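Local coordinates for gamma-glutamyltransferase 1 Threonine peptidase. MEROPS family T03 (Pseudomonas nitroreducens, PDB 7D9E), which transfers the gamma-glutamyl group of donors such as glutathione to amino-acid acceptors or to water, as a two-subunit enzyme whose small subunit carries the N-terminal nucleophile, at the interface of chains A and B. Residues are numbered along the deposited sequence; one frame, centred on the assembly and turned at random. Chains: chain A, Gamma-glutamyltransferase 1 Threonine peptidase. MEROPS family T03; chain B, Gamma-glutamyltransferase 1 Threonine peptidase. MEROPS family T03.

Contact 1: the interface of chains A and B. Residues chain A 297, 300-301, 304, 308, 347-349; chain B 126, 132, 134, 150, 153-155.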
loop_
_atom_site.group_PDB
_atom_site.type_symbol
_atom_site.label_atom_id
_atom_site.label_comp_id
_atom_site.label_asym_id
_atom_site.label_seq_id
_atom_site.Cartn_x
_atom_site.Cartn_y
_atom_site.Cartn_z
ATOM N N ALA A 297 3.581 2.580 27.714
ATOM C CA ALA A 297 4.522 1.488 27.505
ATOM C C ALA A 297 3.799 0.146 27.469
ATOM O O ALA A 297 4.080 -0.694 26.608
ATOM C CB ALA A 297 5.596 1.494 28.593
ATOM N N ILE A 300 2.008 -0.341 24.083
ATOM C CA ILE A 300 2.926 -0.604 22.985
ATOM C C ILE A 300 3.547 -1.979 23.120
ATOM O O ILE A 300 3.737 -2.694 22.110
ATOM C CB ILE A 300 3.985 0.517 22.917
ATOM C CG1 ILE A 300 3.348 1.801 22.377
ATOM C CG2 ILE A 300 5.175 0.092 22.046
ATOM C CD1 ILE A 300 4.179 3.056 22.557
ATOM N N HIS A 301 3.839 -2.387 24.355
ATOM C CA HIS A 301 4.368 -3.725 24.573
ATOM C C HIS A 301 3.357 -4.781 24.145
ATOM O O HIS A 301 3.710 -5.761 23.484
ATOM C CB HIS A 301 4.733 -3.911 26.043
ATOM C CG HIS A 301 4.972 -5.335 26.397
ATOM N ND1 HIS A 301 6.020 -6.056 25.867
ATOM C CD2 HIS A 301 4.277 -6.192 27.179
ATOM C CE1 HIS A 301 5.971 -7.292 26.330
ATOM N NE2 HIS A 301 4.926 -7.398 27.128
ATOM N N SER A 304 3.244 -5.076 20.456
ATOM C CA SER A 304 4.458 -5.728 19.977
ATOM C C SER A 304 4.389 -7.234 20.173
ATOM O O SER A 304 4.833 -7.993 19.307
ATOM C CB SER A 304 5.685 -5.150 20.680
ATOM O OG SER A 304 5.787 -3.739 20.453
ATOM N N LYS A 308 4.641 -9.920 17.093
ATOM C CA LYS A 308 5.617 -10.998 17.006
ATOM C C LYS A 308 5.017 -12.221 16.328
ATOM O O LYS A 308 5.648 -12.842 15.459
ATOM C CB LYS A 308 6.099 -11.380 18.404
ATOM C CG LYS A 308 7.254 -10.518 18.932
ATOM C CD LYS A 308 7.618 -10.977 20.329
ATOM C CE LYS A 308 9.074 -10.696 20.696
ATOM N NZ LYS A 308 9.406 -9.227 20.644
ATOM N N ASP A 347 3.370 -8.841 30.542
ATOM C CA ASP A 347 4.263 -8.244 31.524
ATOM C C ASP A 347 5.731 -8.251 31.117
ATOM O O ASP A 347 6.516 -7.509 31.712
ATOM C CB ASP A 347 4.088 -8.956 32.877
ATOM C CG ASP A 347 2.627 -9.008 33.331
ATOM N N ALA A 348 6.114 -9.031 30.107
ATOM C CA ALA A 348 7.506 -9.138 29.692
ATOM C C ALA A 348 7.590 -9.528 28.222
ATOM O O ALA A 348 6.638 -10.047 27.640
ATOM C CB ALA A 348 8.265 -10.169 30.541
ATOM N N ILE A 349 8.759 -9.277 27.630
ATOM C CA ILE A 349 8.987 -9.608 26.231
ATOM C C ILE A 349 9.172 -11.112 26.090
ATOM O O ILE A 349 10.014 -11.718 26.767
ATOM C CB ILE A 349 10.230 -8.878 25.710
ATOM C CG1 ILE A 349 10.038 -7.355 25.781
ATOM C CG2 ILE A 349 10.514 -9.289 24.278
ATOM C CD1 ILE A 349 11.303 -6.584 25.434
ATOM N N HIS B 126 6.513 -2.916 15.468
ATOM C CA HIS B 126 7.398 -4.026 15.754
ATOM C C HIS B 126 7.062 -5.155 14.788
ATOM O O HIS B 126 5.909 -5.316 14.392
ATOM C CB HIS B 126 7.214 -4.505 17.203
ATOM C CG HIS B 126 8.042 -5.697 17.545
ATOM N ND1 HIS B 126 9.422 -5.660 17.557
ATOM C CD2 HIS B 126 7.694 -6.960 17.880
ATOM C CE1 HIS B 126 9.885 -6.860 17.872
ATOM N NE2 HIS B 126 8.856 -7.664 18.077
ATOM N N ASP B 132 13.322 -7.531 18.896
ATOM C CA ASP B 132 12.930 -6.638 19.992
ATOM C C ASP B 132 13.139 -5.169 19.654
ATOM O O ASP B 132 13.411 -4.345 20.529
ATOM C CB ASP B 132 13.640 -7.015 21.291
ATOM C CG ASP B 132 13.171 -8.345 21.834
ATOM O OD1 ASP B 132 12.087 -8.796 21.413
ATOM O OD2 ASP B 132 13.879 -8.930 22.680
ATOM N N ILE B 134 11.557 -1.712 18.244
ATOM C CA ILE B 134 10.369 -0.916 17.975
ATOM C C ILE B 134 10.785 0.310 17.178
ATOM O O ILE B 134 11.677 1.066 17.593
ATOM C CB ILE B 134 9.653 -0.498 19.271
ATOM C CG1 ILE B 134 9.203 -1.724 20.060
ATOM C CG2 ILE B 134 8.437 0.375 18.941
ATOM C CD1 ILE B 134 8.734 -1.407 21.475
ATOM N N LEU B 150 9.959 1.177 27.988
ATOM C CA LEU B 150 10.136 0.169 26.949
ATOM C C LEU B 150 11.583 -0.305 26.903
ATOM O O LEU B 150 11.848 -1.502 26.763
ATOM C CB LEU B 150 9.710 0.703 25.590
ATOM C CG LEU B 150 8.225 0.944 25.393
ATOM C CD1 LEU B 150 7.972 1.733 24.130
ATOM C CD2 LEU B 150 7.466 -0.383 25.373
ATOM N N MET B 153 12.152 -2.725 29.647
ATOM C CA MET B 153 11.662 -4.066 29.333
ATOM C C MET B 153 12.632 -4.853 28.454
ATOM O O MET B 153 12.567 -6.092 28.431
ATOM C CB MET B 153 10.301 -4.039 28.625
ATOM C CG MET B 153 9.220 -3.187 29.269
ATOM S SD MET B 153 7.555 -3.537 28.662
ATOM C CE MET B 153 7.371 -5.264 29.091
ATOM N N GLY B 154 13.508 -4.164 27.717
ATOM C CA GLY B 154 14.494 -4.800 26.867
ATOM C C GLY B 154 14.356 -4.487 25.388
ATOM O O GLY B 154 15.011 -5.123 24.555
ATOM N N TYR B 155 13.514 -3.519 25.042
ATOM C CA TYR B 155 13.351 -3.135 23.648
ATOM C C TYR B 155 14.451 -2.186 23.190
ATOM O O TYR B 155 14.964 -1.367 23.963
ATOM C CB TYR B 155 12.016 -2.420 23.446
ATOM C CG TYR B 155 10.800 -3.312 23.513
ATOM C CD1 TYR B 155 10.510 -4.209 22.494
ATOM C CD2 TYR B 155 9.924 -3.246 24.588
ATOM C CE1 TYR B 155 9.391 -5.005 22.553
ATOM C CE2 TYR B 155 8.810 -4.034 24.654
ATOM C CZ TYR B 155 8.543 -4.919 23.629
ATOM O OH TYR B 155 7.424 -5.716 23.664
HETATM O O HOH W 1 7.375 -8.113 22.258
HETATM O O HOH W 2 11.533 -9.702 18.501
HETATM O O HOH W 3 10.686 -7.800 29.267
#

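Contact 2: the interface of chains A and B. Residues chain A 81, 261-265, 275, 279; chain B 75-79, 101, 105.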
loop_
_atom_site.group_PDB
_atom_site.type_symbol
_atom_site.label_atom_id
_atom_site.label_comp_id
_atom_site.label_asym_id
_atom_site.label_seq_id
_atom_site.Cartn_x
_atom_site.Cartn_y
_atom_site.Cartn_z
ATOM N N THR A 81 -10.003 -1.964 -2.856
ATOM C CA THR A 81 -11.140 -2.527 -2.145
ATOM C C THR A 81 -12.332 -1.622 -2.396
ATOM O O THR A 81 -12.207 -0.398 -2.327
ATOM C CB THR A 81 -10.828 -2.625 -0.651
ATOM O OG1 THR A 81 -9.658 -3.455 -0.499
ATOM C CG2 THR A 81 -11.982 -3.245 0.122
ATOM N N THR A 261 -17.971 -4.898 10.298
ATOM C CA THR A 261 -17.404 -5.792 9.300
ATOM C C THR A 261 -16.334 -5.034 8.530
ATOM O O THR A 261 -16.644 -4.047 7.853
ATOM C CB THR A 261 -18.474 -6.309 8.338
ATOM O OG1 THR A 261 -19.480 -6.991 9.096
ATOM C CG2 THR A 261 -17.839 -7.249 7.318
ATOM N N LEU A 262 -15.084 -5.477 8.662
ATOM C CA LEU A 262 -13.955 -4.919 7.933
ATOM C C LEU A 262 -13.699 -5.756 6.685
ATOM O O LEU A 262 -13.534 -6.973 6.776
ATOM C CB LEU A 262 -12.690 -4.931 8.802
ATOM C CG LEU A 262 -11.317 -4.692 8.161
ATOM C CD1 LEU A 262 -11.215 -3.343 7.459
ATOM C CD2 LEU A 262 -10.223 -4.875 9.227
ATOM N N TYR A 263 -13.636 -5.095 5.530
ATOM C CA TYR A 263 -13.240 -5.711 4.279
ATOM C C TYR A 263 -11.877 -5.163 3.913
ATOM O O TYR A 263 -11.663 -3.941 3.918
ATOM C CB TYR A 263 -14.226 -5.342 3.183
ATOM C CG TYR A 263 -15.573 -5.949 3.402
ATOM C CD1 TYR A 263 -15.787 -7.317 3.240
ATOM C CD2 TYR A 263 -16.646 -5.165 3.797
ATOM C CE1 TYR A 263 -17.034 -7.873 3.437
ATOM C CE2 TYR A 263 -17.895 -5.714 4.015
ATOM C CZ TYR A 263 -18.089 -7.066 3.837
ATOM O OH TYR A 263 -19.340 -7.611 4.043
ATOM N N THR A 264 -10.939 -6.062 3.631
ATOM C CA THR A 264 -9.565 -5.634 3.359
ATOM C C THR A 264 -8.917 -6.618 2.398
ATOM O O THR A 264 -9.568 -7.523 1.874
ATOM C CB THR A 264 -8.799 -5.442 4.684
ATOM O OG1 THR A 264 -7.538 -4.792 4.444
ATOM C CG2 THR A 264 -8.585 -6.750 5.405
ATOM N N ALA A 265 -7.627 -6.412 2.168
ATOM C CA ALA A 265 -6.945 -7.103 1.083
ATOM C C ALA A 265 -6.636 -8.541 1.461
ATOM O O ALA A 265 -5.982 -8.776 2.477
ATOM C CB ALA A 265 -5.638 -6.370 0.775
ATOM N N LEU A 275 -4.433 -8.441 9.787
ATOM C CA LEU A 275 -5.481 -7.733 10.523
ATOM C C LEU A 275 -6.445 -8.695 11.206
ATOM O O LEU A 275 -6.893 -8.428 12.324
ATOM C CB LEU A 275 -6.228 -6.754 9.611
ATOM C CG LEU A 275 -5.411 -5.496 9.306
ATOM C CD1 LEU A 275 -5.937 -4.775 8.093
ATOM C CD2 LEU A 275 -5.422 -4.572 10.508
ATOM N N ILE A 279 -6.632 -8.037 15.151
ATOM C CA ILE A 279 -7.917 -7.707 15.761
ATOM C C ILE A 279 -8.410 -8.858 16.625
ATOM O O ILE A 279 -8.859 -8.663 17.762
ATOM C CB ILE A 279 -8.939 -7.321 14.675
ATOM C CG1 ILE A 279 -8.507 -6.019 14.000
ATOM C CG2 ILE A 279 -10.340 -7.239 15.244
ATOM C CD1 ILE A 279 -9.259 -5.718 12.724
ATOM N N SER B 75 -2.973 -2.689 2.283
ATOM C CA SER B 75 -4.181 -3.152 2.959
ATOM C C SER B 75 -5.314 -2.140 2.848
ATOM O O SER B 75 -5.851 -1.680 3.855
ATOM C CB SER B 75 -3.868 -3.422 4.428
ATOM O OG SER B 75 -2.826 -4.378 4.579
ATOM N N PRO B 76 -5.713 -1.782 1.635
ATOM C CA PRO B 76 -6.842 -0.852 1.488
ATOM C C PRO B 76 -8.075 -1.470 2.123
ATOM O O PRO B 76 -8.391 -2.634 1.887
ATOM C CB PRO B 76 -7.004 -0.708 -0.023
ATOM C CG PRO B 76 -6.324 -1.954 -0.606
ATOM C CD PRO B 76 -5.212 -2.270 0.338
ATOM N N SER B 77 -8.753 -0.698 2.964
ATOM C CA SER B 77 -9.772 -1.251 3.835
ATOM C C SER B 77 -11.033 -0.404 3.840
ATOM O O SER B 77 -10.995 0.820 3.681
ATOM C CB SER B 77 -9.208 -1.260 5.270
ATOM O OG SER B 77 -8.120 -2.178 5.413
ATOM N N ILE B 78 -12.152 -1.089 4.070
ATOM C CA ILE B 78 -13.461 -0.472 4.239
ATOM C C ILE B 78 -14.143 -1.165 5.412
ATOM O O ILE B 78 -14.319 -2.387 5.406
ATOM C CB ILE B 78 -14.339 -0.590 2.980
ATOM C CG1 ILE B 78 -13.620 0.023 1.776
ATOM C CG2 ILE B 78 -15.714 0.067 3.224
ATOM C CD1 ILE B 78 -14.413 -0.146 0.480
ATOM N N VAL B 79 -14.539 -0.392 6.416
ATOM C CA VAL B 79 -15.342 -0.916 7.507
ATOM C C VAL B 79 -16.795 -0.570 7.234
ATOM O O VAL B 79 -17.112 0.558 6.823
ATOM C CB VAL B 79 -14.927 -0.353 8.883
ATOM C CG1 VAL B 79 -15.671 -1.085 9.984
ATOM C CG2 VAL B 79 -13.438 -0.460 9.060
ATOM N N ILE B 101 -2.746 0.640 10.193
ATOM C CA ILE B 101 -4.200 0.539 10.106
ATOM C C ILE B 101 -4.792 0.002 11.411
ATOM O O ILE B 101 -5.798 0.530 11.914
ATOM C CB ILE B 101 -4.600 -0.297 8.892
ATOM C CG1 ILE B 101 -4.281 0.494 7.640
ATOM C CG2 ILE B 101 -6.096 -0.669 8.958
ATOM C CD1 ILE B 101 -4.393 -0.261 6.362
ATOM N N LEU B 105 -7.543 1.798 13.748
ATOM C CA LEU B 105 -8.796 1.138 14.114
ATOM C C LEU B 105 -8.954 1.073 15.627
ATOM O O LEU B 105 -10.055 1.294 16.159
ATOM C CB LEU B 105 -8.853 -0.267 13.509
ATOM C CG LEU B 105 -8.957 -0.318 11.992
ATOM C CD1 LEU B 105 -8.786 -1.772 11.531
ATOM C CD2 LEU B 105 -10.279 0.223 11.502
#

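Contact 3: the interface of chains A and B. Residues chain A 315-320, 324; chain B 58-59, 61-62, 71.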
loop_
_atom_site.group_PDB
_atom_site.type_symbol
_atom_site.label_atom_id
_atom_site.label_comp_id
_atom_site.label_asym_id
_atom_site.label_seq_id
_atom_site.Cartn_x
_atom_site.Cartn_y
_atom_site.Cartn_z
ATOM N N ALA A 315 6.008 -14.639 7.543
ATOM C CA ALA A 315 7.254 -15.011 6.883
ATOM C C ALA A 315 7.246 -16.460 6.421
ATOM O O ALA A 315 7.928 -16.811 5.449
ATOM C CB ALA A 315 8.434 -14.799 7.834
ATOM N N ASP A 316 6.486 -17.314 7.088
ATOM C CA ASP A 316 6.580 -18.739 6.820
ATOM C C ASP A 316 5.576 -19.210 5.785
ATOM O O ASP A 316 5.896 -20.101 4.982
ATOM C CB ASP A 316 6.361 -19.506 8.131
ATOM C CG ASP A 316 6.973 -20.888 8.113
ATOM O OD1 ASP A 316 8.199 -21.012 7.908
ATOM O OD2 ASP A 316 6.214 -21.851 8.325
ATOM N N TYR A 317 4.365 -18.647 5.786
ATOM C CA TYR A 317 3.259 -19.250 5.066
ATOM C C TYR A 317 2.779 -18.484 3.845
ATOM O O TYR A 317 2.146 -19.096 2.982
ATOM C CB TYR A 317 2.044 -19.420 5.995
ATOM C CG TYR A 317 2.336 -20.244 7.217
ATOM C CD1 TYR A 317 2.731 -21.570 7.105
ATOM C CD2 TYR A 317 2.213 -19.696 8.479
ATOM C CE1 TYR A 317 3.000 -22.332 8.232
ATOM C CE2 TYR A 317 2.476 -20.450 9.609
ATOM C CZ TYR A 317 2.878 -21.756 9.480
ATOM O OH TYR A 317 3.153 -22.507 10.596
ATOM N N LEU A 318 3.015 -17.184 3.760
ATOM C CA LEU A 318 2.232 -16.339 2.868
ATOM C C LEU A 318 2.936 -16.019 1.550
ATOM O O LEU A 318 4.145 -15.760 1.499
ATOM C CB LEU A 318 1.785 -15.056 3.565
ATOM C CG LEU A 318 1.055 -15.283 4.894
ATOM C CD1 LEU A 318 0.527 -13.951 5.388
ATOM C CD2 LEU A 318 -0.097 -16.243 4.760
ATOM N N GLY A 319 2.141 -16.039 0.487
ATOM C CA GLY A 319 2.621 -15.758 -0.850
ATOM C C GLY A 319 1.453 -15.822 -1.809
ATOM O O GLY A 319 0.313 -16.004 -1.394
ATOM N N ASP A 320 1.744 -15.708 -3.107
ATOM C CA ASP A 320 0.691 -15.750 -4.115
ATOM C C ASP A 320 -0.118 -17.028 -3.956
ATOM O O ASP A 320 0.451 -18.126 -4.042
ATOM C CB ASP A 320 1.350 -15.689 -5.487
ATOM C CG ASP A 320 0.355 -15.607 -6.641
ATOM O OD1 ASP A 320 -0.729 -16.239 -6.599
ATOM O OD2 ASP A 320 0.684 -14.951 -7.653
ATOM N N SER A 324 1.073 -21.672 -4.290
ATOM C CA SER A 324 1.208 -22.662 -3.232
ATOM C C SER A 324 -0.141 -22.754 -2.545
ATOM O O SER A 324 -0.994 -21.881 -2.724
ATOM C CB SER A 324 2.316 -22.267 -2.257
ATOM O OG SER A 324 1.862 -21.308 -1.332
ATOM N N GLY B 58 11.264 -14.232 4.165
ATOM C CA GLY B 58 10.368 -15.248 3.650
ATOM C C GLY B 58 11.163 -16.475 3.257
ATOM O O GLY B 58 12.374 -16.566 3.480
ATOM N N SER B 59 10.449 -17.436 2.682
ATOM C CA SER B 59 11.071 -18.645 2.159
ATOM C C SER B 59 10.334 -19.049 0.886
ATOM O O SER B 59 10.201 -18.227 -0.031
ATOM C CB SER B 59 11.129 -19.739 3.222
ATOM O OG SER B 59 9.854 -20.053 3.734
ATOM N N ALA B 61 7.098 -19.900 0.028
ATOM C CA ALA B 61 5.807 -19.375 -0.403
ATOM C C ALA B 61 5.943 -18.074 -1.173
ATOM O O ALA B 61 5.157 -17.813 -2.092
ATOM C CB ALA B 61 4.883 -19.157 0.797
ATOM N N ASN B 62 6.929 -17.237 -0.829
ATOM C CA ASN B 62 7.122 -15.952 -1.481
ATOM C C ASN B 62 8.415 -15.886 -2.280
ATOM O O ASN B 62 8.924 -14.786 -2.514
ATOM C CB ASN B 62 7.048 -14.830 -0.433
ATOM C CG ASN B 62 7.007 -13.451 -1.049
ATOM O OD1 ASN B 62 6.339 -13.209 -2.055
ATOM N ND2 ASN B 62 7.729 -12.512 -0.431
ATOM N N LEU B 71 4.420 -10.982 -2.485
ATOM C CA LEU B 71 3.665 -10.679 -1.269
ATOM C C LEU B 71 3.727 -9.192 -0.954
ATOM O O LEU B 71 4.772 -8.559 -1.064
ATOM C CB LEU B 71 4.237 -11.471 -0.092
ATOM C CG LEU B 71 3.434 -11.417 1.215
ATOM C CD1 LEU B 71 2.121 -12.143 1.064
ATOM C CD2 LEU B 71 4.231 -12.012 2.353
HETATM O O HOH W 4 4.309 -14.402 -3.512
HETATM O O HOH W 5 2.846 -19.082 -3.015
HETATM O O HOH W 6 7.449 -19.993 2.931
#

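Contact 1: the interface of chains A and B
Helix 297-317 of chain A, with the loop 347-349, lies against helix 144-153 of chain B, the turn that follows it to B:Tyr155, strands 125-126 and 133-136, and the loop at B:Asp132. B:Tyr155 is the centre. Its hydroxyl OH hydrogen-bonds to A:His301 ND1 at 2.6 Å, the imidazole nitrogen sitting at the phenol's edge, in plane; the bond bends to 149° at the hydrogen. The A:His301 CG is anti to the backbone N (chi1 166°), and the thioether methyl CE of B:Met153 caps one imidazole face, 3.5 Å from the centroid, the methionine chain bending at chi3 (60°) to bring it there. A:Ile349 works the phenol in the same way: CD1 sits over the centre of one face of the B:Tyr155 ring, while B:Ile134 CD1 backs the opposite face nearer the rim, so the ring's turning about CB-CG is restrained. Further along the helix, A:Lys308 bends at chi4 to put its ammonium NZ 2.8 Å from B:Asp132 OD1, a salt bridge met nearly along the C-O axis. B:His126 NE2 lies 3.1 Å from the same NZ and can accept a hydrogen bond, which would probably disfavour protonation of that nitrogen. Water 1 joins A:Lys308 NZ to B:Tyr155 OH. The patch packs the end of helix 144-153 and nearby strands against the first half of helix 297-317, the A:Ile349 loop closing over B:Tyr155.

Contact 2: the interface of chains A and B
Backbone pairing carries this contact: strand 260-264 of chain A and strand 77-81 of chain B run antiparallel, edge to edge, so one sheet continues from subunit to subunit. A:Tyr263 N gives a nearly straight hydrogen bond (176° at H) to B:Ile78 O at 2.8 Å, lying in the carbonyl plane. The return bond, B:Ile78 N to A:Tyr263 O, is 2.9 Å long and comes nearly along the C=O axis.

Hydroxyls close the end of the ladder. A:Thr264 has OG1 anti to its backbone N (chi1 -170°), which brings it 2.8 Å from B:Ser77 OG; the two share a hydrogen bond, and the serine hydroxyl also donates to B:Ser75 O within its own chain. From strand 77-84 of chain A, A:Thr81 OG1 donates to B:Pro76 O at 2.8 Å, from 54° above the carbonyl plane.

Apolar packing fills in towards the helices 271-284 of chain A and 97-109 of chain B. A:Leu262 splits its branches: CD1 rests on B:Ser77 CB at 3.6 Å, CD2 looks to B:Leu105 CD1, and the two leucines cross obliquely. A:Ile279 meets the same B:Leu105 methyl at about a right angle. A:Thr81 and B:Ile78 slide past each other in opposite directions, the threonine methyl CG2 lying 4.0 Å from B:Ile78 CD1.

Contact 3: the interface of chains A and B
The C-terminal end of helix 297-317 and the loop running on from it to A:Ser324 form the large-subunit side of this contact, in an N-terminal nucleophile hydrolase of the gamma-glutamyltranspeptidase family; loops 58-62 and B:Leu71 of the small subunit face it. Water does the polar work, since no nitrogen or oxygen of one chain comes within bonding distance of the other. B:Ala61 is the wedge. Its methyl CB points at two successive carbonyls, 3.5 Å from both A:Tyr317 O and A:Leu318 O, and its own carbonyl O lies over A:Gly319 CA, where the absence of a side chain probably helps the loops come close. Both backbone polar atoms of B:Ala61 are bridged: N bonds to water 6 at 2.9 Å (167° at H), which also meets A:Asp316 O, and O bonds to water 5, shared with A:Asp320 O and A:Ser324 OG. The hydroxyl of B:Ser59, a poorly ordered residue, also reaches water 6. Water 4 lies 2.8 Å from the amide oxygen OD1 of B:Asn62 and also bonds A:Asp320 N. That oxygen takes the N-H of B:Leu71 at 3.0 Å, from 37° above the amide plane, which fixes the rotation of a side chain extended with CG anti to the backbone N (chi1 -170°). B:Leu71, likewise anti, turns both methyls to A:Leu318: CD1 is 3.9 Å from A:Leu318 CB, and CD2 comes 3.8 Å from A:Leu318 O.

Helix 297-317 of chain A ties contact 1 to contact 3: its first three turns and a little more serve the former, its last residues the latter, and the centres of the two sets of C-alpha atoms lie about 26 Å apart. Contact 2 uses other elements and stands about 25 Å from contact 1 and 21 Å from contact 3, making a broad triangle. Spread this way, the three would probably help keep the large subunit in register with the small one that bears the nucleophile B:Thr1, though the structure alone does not show how much each contributes.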